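Local structure of putative alpha-L-fucosidase (Bacteroides thetaiotaomicron, 3EYP) at residues T163-A168 against C192-T197; P176-W181 against K198-F203; D205-G210 against I250-D255. The protein probably hydrolyses alpha-L-fucosidic bonds as a glycoside hydrolase of family 29. All blocks are in the same frame, centred on the assembly; numbering follows the deposited sequence.

Interaction 1. Residues T163-A168 against C192-T197; sequences TWWDGA and CVIFGT
This contact belongs to a beta-alpha-beta unit of the TIM barrel: strand 162-164, helix 175-188 and strand 193-195. The two segments contain the neighbouring parallel strands and run on into the loops after them. Three backbone hydrogen bonds join them. Thr163 N donates to Val193 O, and Phe195 N returns a bond to Thr163 O, each nearly along its C=O axis. Trp165 N then meets Phe195 O at 2.9 Å, in the carbonyl plane.

On one face of the sheet Trp164 and Phe195 point the same way and form an offset stack. The six-membered ring of the indole and the phenyl ring are 3.9 Å apart at their centroids, with planes at 1°. Phe195 CG lies anti to the backbone N (chi1 175°), which lays the phenyl ring along the indole. Phe195 CB sits over the five-membered ring, a CH-pi contact 3.7 Å from its centroid. Trp164 NE1 bonds to Glu253 OE2, which probably helps fix the rotation of the indole.

The opposite face carries Thr163 and Ile194, next to helix 175-188. Ile194 CG2 sits off-centre against Trp165, 3.8 Å from CE3. Cys192 SG lies 3.3 Å from Thr163 OG1, a buried hydroxyl with no hydrogen-bond partner in the model.

Beyond the strands, Thr197 links the two loops. Its OG1 donates to Trp165 O at 2.9 Å, from above the carbonyl plane. A water donates to the same OG1 and to Asp166 O. Asp166 OD1 accepts from Ala168 N, an Asx turn. Both carboxylate oxygens bond to glycerol, probably from the crystallisation liquor, and OD2 also bonds Tyr123 OH. Polar side chains just past the C-terminal ends of parallel strands are typical of the active-site end of a TIM-barrel glycosidase.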
loop_
_atom_site.group_PDB
_atom_site.type_symbol
_atom_site.label_atom_id
_atom_site.label_comp_id
_atom_site.label_asym_id
_atom_site.label_seq_id
_atom_site.Cartn_x
_atom_site.Cartn_y
_atom_site.Cartn_z
ATOM N N THR A 163 0.160 -12.007 -2.748
ATOM C CA THR A 163 0.055 -13.047 -1.688
ATOM C C THR A 163 0.634 -12.439 -0.442
ATOM O O THR A 163 1.707 -11.856 -0.472
ATOM C CB THR A 163 0.820 -14.341 -2.072
ATOM O OG1 THR A 163 0.159 -14.987 -3.155
ATOM C CG2 THR A 163 0.888 -15.331 -0.952
ATOM N N TRP A 164 -0.117 -12.535 0.645
ATOM C CA TRP A 164 0.228 -11.864 1.913
ATOM C C TRP A 164 0.575 -12.886 2.966
ATOM O O TRP A 164 -0.254 -13.760 3.305
ATOM C CB TRP A 164 -0.930 -11.050 2.400
ATOM C CG TRP A 164 -0.666 -9.672 2.853
ATOM C CD1 TRP A 164 -0.506 -8.573 2.078
ATOM C CD2 TRP A 164 -0.598 -9.222 4.202
ATOM N NE1 TRP A 164 -0.288 -7.467 2.858
ATOM C CE2 TRP A 164 -0.376 -7.830 4.169
ATOM C CE3 TRP A 164 -0.693 -9.864 5.441
ATOM C CZ2 TRP A 164 -0.267 -7.056 5.332
ATOM C CZ3 TRP A 164 -0.573 -9.091 6.589
ATOM C CH2 TRP A 164 -0.385 -7.700 6.509
ATOM N N TRP A 165 1.773 -12.720 3.534
ATOM C CA TRP A 165 2.245 -13.603 4.619
ATOM C C TRP A 165 2.388 -12.807 5.900
ATOM O O TRP A 165 3.376 -12.094 6.088
ATOM C CB TRP A 165 3.566 -14.287 4.287
ATOM C CG TRP A 165 3.473 -15.349 3.217
ATOM C CD1 TRP A 165 2.387 -16.089 2.921
ATOM C CD2 TRP A 165 4.510 -15.779 2.321
ATOM N NE1 TRP A 165 2.655 -16.953 1.915
ATOM C CE2 TRP A 165 3.948 -16.770 1.489
ATOM C CE3 TRP A 165 5.849 -15.425 2.137
ATOM C CZ2 TRP A 165 4.687 -17.445 0.509
ATOM C CZ3 TRP A 165 6.579 -16.060 1.139
ATOM C CH2 TRP A 165 6.010 -17.095 0.359
ATOM N N ASP A 166 1.372 -12.910 6.751
ATOM C CA ASP A 166 1.367 -12.243 8.068
ATOM C C ASP A 166 2.453 -12.857 8.919
ATOM O O ASP A 166 2.626 -14.078 8.965
ATOM C CB ASP A 166 0.010 -12.409 8.747
ATOM C CG ASP A 166 -0.277 -11.427 9.847
ATOM O OD1 ASP A 166 0.606 -11.037 10.647
ATOM O OD2 ASP A 166 -1.470 -11.125 10.013
ATOM N N GLY A 167 3.180 -12.005 9.621
ATOM C CA GLY A 167 4.236 -12.485 10.513
ATOM C C GLY A 167 3.790 -12.899 11.914
ATOM O O GLY A 167 4.518 -13.601 12.649
ATOM N N ALA A 168 2.592 -12.494 12.270
ATOM C CA ALA A 168 2.061 -12.794 13.632
ATOM C C ALA A 168 2.067 -14.295 13.887
ATOM O O ALA A 168 1.506 -15.096 13.127
ATOM C CB ALA A 168 0.671 -12.262 13.819
ATOM N N CYS A 192 2.750 -12.003 -9.271
ATOM C CA CYS A 192 2.264 -11.924 -7.891
ATOM C C CYS A 192 3.317 -11.337 -6.950
ATOM O O CYS A 192 4.397 -11.852 -6.759
ATOM C CB CYS A 192 1.790 -13.274 -7.359
ATOM S SG CYS A 192 0.957 -13.104 -5.703
ATOM N N VAL A 193 2.925 -10.253 -6.337
ATOM C CA VAL A 193 3.741 -9.527 -5.337
ATOM C C VAL A 193 3.571 -10.213 -4.007
ATOM O O VAL A 193 2.453 -10.508 -3.554
ATOM C CB VAL A 193 3.244 -8.068 -5.169
ATOM C CG1 VAL A 193 3.898 -7.419 -4.017
ATOM C CG2 VAL A 193 3.447 -7.234 -6.411
ATOM N N ILE A 194 4.696 -10.493 -3.379
ATOM C CA ILE A 194 4.710 -11.096 -2.050
ATOM C C ILE A 194 4.996 -10.110 -0.910
ATOM O O ILE A 194 6.052 -9.465 -0.892
ATOM C CB ILE A 194 5.682 -12.241 -1.985
ATOM C CG1 ILE A 194 5.266 -13.359 -2.951
ATOM C CG2 ILE A 194 5.814 -12.741 -0.528
ATOM C CD1 ILE A 194 6.401 -14.423 -3.117
ATOM N N PHE A 195 4.012 -9.976 -0.021
ATOM C CA PHE A 195 4.198 -9.223 1.264
ATOM C C PHE A 195 4.785 -10.257 2.193
ATOM O O PHE A 195 4.124 -11.238 2.553
ATOM C CB PHE A 195 2.895 -8.659 1.829
ATOM C CG PHE A 195 3.043 -8.006 3.166
ATOM C CD1 PHE A 195 3.253 -6.621 3.277
ATOM C CD2 PHE A 195 2.947 -8.753 4.324
ATOM C CE1 PHE A 195 3.393 -5.997 4.527
ATOM C CE2 PHE A 195 3.059 -8.124 5.607
ATOM C CZ PHE A 195 3.290 -6.760 5.692
ATOM N N GLY A 196 6.048 -10.039 2.567
ATOM C CA GLY A 196 6.792 -11.024 3.373
ATOM C C GLY A 196 7.326 -10.446 4.666
ATOM O O GLY A 196 7.730 -9.288 4.755
ATOM N N THR A 197 7.257 -11.269 5.678
ATOM C CA THR A 197 7.683 -10.906 7.015
ATOM C C THR A 197 8.603 -11.988 7.550
ATOM O O THR A 197 8.598 -13.144 7.111
ATOM C CB THR A 197 6.481 -10.821 7.935
ATOM O OG1 THR A 197 5.692 -12.032 7.768
ATOM C CG2 THR A 197 5.645 -9.550 7.620
HETATM O O HOH W 1 4.920 -14.862 7.871
#

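Interaction 2. Residues P176-W181 against K198-F203; sequences PVYRHW and KNSYPF
Tyr178 and Phe203 reach toward each other's segments, one from helix 175-188 and one from the loop after strand 193-195. The Tyr178 ring offers a face to Ser200. Ser200 CB stands over that face, displaced toward the rim, 3.7 Å from the ring centroid, as a CH-pi contact. Its closest ring atom is Tyr178 CD1, at 3.4 Å. Ser200 OG turns to Thr197 O, so it is the methylene that meets the ring. Asn199 crosses Tyr178 obliquely, its amide plane 69° from the ring, and brings CB to 4.0 Å from Tyr178 CE2.

Phe203 approaches the helix at the next residue. Its CG is anti to the carbonyl carbon, and the far end of the ring lies against the backbone and the first side-chain carbons of Arg179. Phe203 CZ is 3.6 Å from Arg179 CB. Nearer its root, Phe203 CD2 touches Tyr178 CB at 4.0 Å. Within the loop, Phe203 N bonds to Ser200 O at 2.8 Å, consistent with a turn that brings Phe203 back toward the helix. Tyr182, one turn on from Tyr178, stacks with the Phe203 ring.

No direct hydrogen bond crosses the contact. Just before 176-181, Thr175 OG1 bonds directly to Asn199 O. Between the two segments themselves the join is carbon-to-carbon and CH-pi, with one water, bridging Tyr178 OH and Asn199 N, as the polar link.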
loop_
_atom_site.group_PDB
_atom_site.type_symbol
_atom_site.label_atom_id
_atom_site.label_comp_id
_atom_site.label_asym_id
_atom_site.label_seq_id
_atom_site.Cartn_x
_atom_site.Cartn_y
_atom_site.Cartn_z
ATOM N N PRO A 176 13.646 -22.047 4.769
ATOM C CA PRO A 176 13.445 -23.070 3.734
ATOM C C PRO A 176 11.979 -23.490 3.517
ATOM O O PRO A 176 11.616 -23.893 2.430
ATOM C CB PRO A 176 14.278 -24.256 4.251
ATOM C CG PRO A 176 15.408 -23.590 5.062
ATOM C CD PRO A 176 14.653 -22.458 5.765
ATOM N N VAL A 177 11.186 -23.382 4.553
ATOM C CA VAL A 177 9.712 -23.556 4.454
ATOM C C VAL A 177 9.076 -22.513 3.508
ATOM O O VAL A 177 8.379 -22.841 2.552
ATOM C CB VAL A 177 9.038 -23.429 5.835
ATOM C CG1 VAL A 177 7.480 -23.286 5.723
ATOM C CG2 VAL A 177 9.403 -24.608 6.733
ATOM N N TYR A 178 9.369 -21.255 3.773
ATOM C CA TYR A 178 8.884 -20.172 2.917
ATOM C C TYR A 178 9.420 -20.328 1.478
ATOM O O TYR A 178 8.744 -19.943 0.496
ATOM C CB TYR A 178 9.250 -18.782 3.481
ATOM C CG TYR A 178 8.492 -18.340 4.681
ATOM C CD1 TYR A 178 7.239 -17.741 4.564
ATOM C CD2 TYR A 178 9.075 -18.420 5.963
ATOM C CE1 TYR A 178 6.553 -17.252 5.706
ATOM C CE2 TYR A 178 8.385 -18.023 7.067
ATOM C CZ TYR A 178 7.129 -17.425 6.951
ATOM O OH TYR A 178 6.492 -16.972 8.083
ATOM N N ARG A 179 10.614 -20.919 1.330
ATOM C CA ARG A 179 11.167 -21.140 -0.034
ATOM C C ARG A 179 10.249 -22.024 -0.861
ATOM O O ARG A 179 9.922 -21.732 -2.018
ATOM C CB ARG A 179 12.548 -21.786 -0.017
ATOM C CG ARG A 179 13.259 -21.776 -1.392
ATOM C CD ARG A 179 14.682 -22.347 -1.292
ATOM N NE ARG A 179 14.740 -23.759 -0.900
ATOM C CZ ARG A 179 15.270 -24.281 0.215
ATOM N NH1 ARG A 179 15.266 -25.641 0.390
ATOM N NH2 ARG A 179 15.852 -23.523 1.112
ATOM N N HIS A 180 9.938 -23.153 -0.252
ATOM C CA HIS A 180 9.024 -24.132 -0.824
ATOM C C HIS A 180 7.756 -23.428 -1.305
ATOM O O HIS A 180 7.304 -23.608 -2.438
ATOM C CB HIS A 180 8.733 -25.248 0.203
ATOM C CG HIS A 180 7.973 -26.411 -0.346
ATOM N ND1 HIS A 180 8.419 -27.162 -1.418
ATOM C CD2 HIS A 180 6.817 -26.990 0.067
ATOM C CE1 HIS A 180 7.546 -28.130 -1.661
ATOM N NE2 HIS A 180 6.566 -28.046 -0.775
ATOM N N TRP A 181 7.244 -22.554 -0.462
ATOM C CA TRP A 181 6.031 -21.776 -0.811
ATOM C C TRP A 181 6.223 -20.728 -1.903
ATOM O O TRP A 181 5.432 -20.592 -2.847
ATOM C CB TRP A 181 5.421 -21.138 0.407
ATOM C CG TRP A 181 5.045 -22.096 1.494
ATOM C CD1 TRP A 181 4.871 -23.434 1.399
ATOM C CD2 TRP A 181 4.828 -21.754 2.866
ATOM N NE1 TRP A 181 4.536 -23.969 2.641
ATOM C CE2 TRP A 181 4.525 -22.947 3.558
ATOM C CE3 TRP A 181 4.889 -20.568 3.577
ATOM C CZ2 TRP A 181 4.228 -22.968 4.912
ATOM C CZ3 TRP A 181 4.566 -20.593 4.959
ATOM C CH2 TRP A 181 4.267 -21.780 5.598
ATOM N N LYS A 198 9.396 -11.569 8.501
ATOM C CA LYS A 198 10.237 -12.477 9.277
ATOM C C LYS A 198 11.067 -13.380 8.382
ATOM O O LYS A 198 11.867 -12.887 7.523
ATOM C CB LYS A 198 9.373 -13.195 10.320
ATOM C CG LYS A 198 9.048 -12.300 11.492
ATOM C CD LYS A 198 7.969 -12.889 12.457
ATOM C CE LYS A 198 7.493 -11.913 13.466
ATOM N NZ LYS A 198 6.474 -12.571 14.313
ATOM N N ASN A 199 10.928 -14.700 8.536
ATOM C CA ASN A 199 11.865 -15.597 7.843
ATOM C C ASN A 199 11.670 -15.744 6.351
ATOM O O ASN A 199 12.446 -16.399 5.695
ATOM C CB ASN A 199 11.985 -16.954 8.543
ATOM C CG ASN A 199 12.530 -16.805 9.956
ATOM O OD1 ASN A 199 13.457 -16.006 10.192
ATOM N ND2 ASN A 199 11.937 -17.540 10.913
ATOM N N SER A 200 10.664 -15.054 5.833
ATOM C CA SER A 200 10.408 -15.003 4.360
ATOM C C SER A 200 11.172 -13.908 3.665
ATOM O O SER A 200 10.982 -13.678 2.466
ATOM C CB SER A 200 8.933 -14.781 4.050
ATOM O OG SER A 200 8.478 -13.485 4.469
ATOM N N TYR A 201 11.991 -13.212 4.452
ATOM C CA TYR A 201 12.682 -11.976 3.999
ATOM C C TYR A 201 13.377 -12.039 2.634
ATOM O O TYR A 201 13.336 -11.070 1.903
ATOM C CB TYR A 201 13.636 -11.396 5.077
ATOM C CG TYR A 201 14.812 -12.287 5.328
ATOM C CD1 TYR A 201 15.994 -12.119 4.615
ATOM C CD2 TYR A 201 14.723 -13.360 6.186
ATOM C CE1 TYR A 201 17.052 -12.936 4.813
ATOM C CE2 TYR A 201 15.806 -14.202 6.397
ATOM C CZ TYR A 201 16.967 -13.977 5.710
ATOM O OH TYR A 201 18.050 -14.824 5.902
ATOM N N PRO A 202 13.915 -13.194 2.231
ATOM C CA PRO A 202 14.560 -13.193 0.926
ATOM C C PRO A 202 13.619 -13.260 -0.241
ATOM O O PRO A 202 14.044 -13.141 -1.384
ATOM C CB PRO A 202 15.389 -14.481 0.923
ATOM C CG PRO A 202 15.087 -15.200 2.118
ATOM C CD PRO A 202 14.223 -14.394 3.021
ATOM N N PHE A 203 12.341 -13.482 0.064
ATOM C CA PHE A 203 11.347 -13.684 -0.953
ATOM C C PHE A 203 10.364 -12.519 -1.078
ATOM O O PHE A 203 9.526 -12.456 -1.976
ATOM C CB PHE A 203 10.616 -14.990 -0.678
ATOM C CG PHE A 203 11.539 -16.122 -0.378
ATOM C CD1 PHE A 203 12.445 -16.549 -1.348
ATOM C CD2 PHE A 203 11.511 -16.769 0.841
ATOM C CE1 PHE A 203 13.279 -17.634 -1.095
ATOM C CE2 PHE A 203 12.383 -17.831 1.111
ATOM C CZ PHE A 203 13.263 -18.249 0.150
HETATM O O HOH W 2 8.812 -16.429 10.012
#

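Interaction 3. Residues D205-G210 against I250-D255; sequences DVRWMG and IPAETD
In this TIM barrel a loop segment, 205-210, lies against segment 250-255, which leads into strand 253-257. A single beta bridge, Arg207 with Ala252, ties them. The tight part is here. Arg207 N donates to Pro251 O, and Glu253 N donates to Arg207 O, each at 2.8 Å and nearly straight. Arg207 CG takes the crowded position between N and the carbonyl carbon, and the chain extends from there to NE. NH1 then reaches Ile250 O at 2.9 Å, with that oxygen in the guanidinium plane. NE bonds Leu239 O and NH2 bonds Trp221 O, so three backbone carbonyls hold the group. An alanine here would lose all three of these bonds and would probably loosen the ties to Trp221, Leu239 and Ile250. Ile250 CG2 packs against Val206 C at 3.4 Å. Buried Met209 is also closely packed. It is bent at chi2 and chi3 and crosses Thr254 at about a right angle, Met209 CE to Thr254 CG2 at 3.6 Å.

The looser side is at Trp208, which is partly exposed. Its NE1 makes a weak hydrogen bond to Asp255 OD1, 3.0 Å long and bent to 130°.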
loop_
_atom_site.group_PDB
_atom_site.type_symbol
_atom_site.label_atom_id
_atom_site.label_comp_id
_atom_site.label_asym_id
_atom_site.label_seq_id
_atom_site.Cartn_x
_atom_site.Cartn_y
_atom_site.Cartn_z
ATOM N N ASP A 205 8.658 -9.085 -1.785
ATOM C CA ASP A 205 8.638 -7.995 -2.764
ATOM C C ASP A 205 8.425 -6.677 -2.042
ATOM O O ASP A 205 8.972 -5.624 -2.419
ATOM C CB ASP A 205 7.563 -8.208 -3.815
ATOM C CG ASP A 205 7.873 -9.371 -4.706
ATOM O OD1 ASP A 205 8.980 -9.442 -5.272
ATOM O OD2 ASP A 205 6.997 -10.198 -4.853
ATOM N N VAL A 206 7.586 -6.760 -1.028
ATOM C CA VAL A 206 7.247 -5.600 -0.172
ATOM C C VAL A 206 7.309 -5.986 1.288
ATOM O O VAL A 206 7.134 -7.168 1.664
ATOM C CB VAL A 206 5.910 -4.966 -0.585
ATOM C CG1 VAL A 206 5.928 -4.636 -2.114
ATOM C CG2 VAL A 206 4.683 -5.890 -0.251
ATOM N N ARG A 207 7.549 -4.979 2.118
ATOM C CA ARG A 207 7.697 -5.186 3.548
ATOM C C ARG A 207 6.622 -4.532 4.376
ATOM O O ARG A 207 5.945 -3.590 3.953
ATOM C CB ARG A 207 9.059 -4.589 4.008
ATOM C CG ARG A 207 9.172 -3.040 3.894
ATOM C CD ARG A 207 10.553 -2.492 4.426
ATOM N NE ARG A 207 10.497 -1.076 4.799
ATOM C CZ ARG A 207 10.994 -0.067 4.077
ATOM N NH1 ARG A 207 11.472 -0.280 2.863
ATOM N NH2 ARG A 207 10.888 1.190 4.509
ATOM N N TRP A 208 6.563 -4.979 5.624
ATOM C CA TRP A 208 5.860 -4.245 6.677
ATOM C C TRP A 208 6.620 -2.989 7.143
ATOM O O TRP A 208 7.816 -2.853 6.990
ATOM C CB TRP A 208 5.585 -5.143 7.884
ATOM C CG TRP A 208 4.582 -4.586 8.819
ATOM C CD1 TRP A 208 3.414 -3.952 8.505
ATOM C CD2 TRP A 208 4.632 -4.664 10.245
ATOM N NE1 TRP A 208 2.745 -3.613 9.665
ATOM C CE2 TRP A 208 3.473 -4.051 10.740
ATOM C CE3 TRP A 208 5.561 -5.195 11.152
ATOM C CZ2 TRP A 208 3.205 -3.964 12.121
ATOM C CZ3 TRP A 208 5.295 -5.122 12.505
ATOM C CH2 TRP A 208 4.136 -4.522 12.974
ATOM N N MET A 209 5.882 -2.069 7.752
ATOM C CA MET A 209 6.466 -0.805 8.148
ATOM C C MET A 209 6.376 -0.530 9.633
ATOM O O MET A 209 6.470 0.585 10.067
ATOM C CB MET A 209 5.888 0.373 7.373
ATOM C CG MET A 209 4.502 0.169 6.936
ATOM S SD MET A 209 3.261 -0.033 8.199
ATOM C CE MET A 209 3.119 1.656 8.748
ATOM N N GLY A 210 6.103 -1.572 10.374
ATOM C CA GLY A 210 6.208 -1.608 11.812
ATOM C C GLY A 210 5.084 -1.127 12.714
ATOM O O GLY A 210 5.208 -1.233 13.927
ATOM N N ILE A 250 12.923 -3.262 -1.153
ATOM C CA ILE A 250 11.675 -3.917 -0.665
ATOM C C ILE A 250 10.845 -2.841 -0.029
ATOM O O ILE A 250 10.966 -2.574 1.195
ATOM C CB ILE A 250 11.950 -5.026 0.371
ATOM C CG1 ILE A 250 13.043 -5.983 -0.079
ATOM C CG2 ILE A 250 10.678 -5.840 0.620
ATOM C CD1 ILE A 250 13.672 -6.826 1.029
ATOM N N PRO A 251 10.024 -2.165 -0.837
ATOM C CA PRO A 251 9.342 -1.019 -0.333
ATOM C C PRO A 251 8.276 -1.352 0.715
ATOM O O PRO A 251 7.788 -2.475 0.785
ATOM C CB PRO A 251 8.679 -0.395 -1.567
ATOM C CG PRO A 251 8.813 -1.353 -2.647
ATOM C CD PRO A 251 9.760 -2.433 -2.262
ATOM N N ALA A 252 7.988 -0.382 1.537
ATOM C CA ALA A 252 6.975 -0.507 2.604
ATOM C C ALA A 252 5.550 -0.514 2.087
ATOM O O ALA A 252 5.094 0.362 1.314
ATOM C CB ALA A 252 7.129 0.610 3.655
ATOM N N GLU A 253 4.790 -1.458 2.641
ATOM C CA GLU A 253 3.315 -1.475 2.486
ATOM C C GLU A 253 2.613 -1.180 3.830
ATOM O O GLU A 253 2.864 -1.809 4.822
ATOM C CB GLU A 253 2.875 -2.826 1.927
ATOM C CG GLU A 253 1.412 -2.839 1.374
ATOM C CD GLU A 253 0.965 -4.254 1.055
ATOM O OE1 GLU A 253 0.948 -4.649 -0.123
ATOM O OE2 GLU A 253 0.685 -4.992 1.987
ATOM N N THR A 254 1.781 -0.140 3.851
ATOM C CA THR A 254 1.197 0.368 5.064
ATOM C C THR A 254 -0.227 -0.136 5.223
ATOM O O THR A 254 -1.112 0.222 4.457
ATOM C CB THR A 254 1.167 1.939 5.072
ATOM O OG1 THR A 254 2.523 2.417 4.889
ATOM C CG2 THR A 254 0.617 2.495 6.356
ATOM N N ASP A 255 -0.418 -0.932 6.246
ATOM C CA ASP A 255 -1.745 -1.594 6.499
ATOM C C ASP A 255 -2.470 -1.032 7.677
ATOM O O ASP A 255 -1.872 -0.772 8.693
ATOM C CB ASP A 255 -1.628 -3.095 6.615
ATOM C CG ASP A 255 -0.900 -3.568 7.852
ATOM O OD1 ASP A 255 0.173 -3.010 8.205
ATOM O OD2 ASP A 255 -1.387 -4.575 8.436
#

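How the interactions relate
All three contacts lie in the TIM barrel. The centres of interactions 1 and 2 are about 10 Å apart, those of interactions 1 and 3 about 9 Å, and those of interactions 2 and 3 about 16 Å. Interaction 1 joins the two strands of the beta-alpha-beta unit; interaction 2 packs its helix on the loop after strand 193-195. Their segments alternate along the chain. Interaction 3 follows: segment 205-210 bonds through Val206 to strand 193-195 and through Arg207 to segment 250-255. It thus spans the outermost strands of the seven-stranded sheet and helps close the barrel. Asp166 and Asp255 each bond to glycerol, probably from the crystallisation liquor, which may mark a pocket.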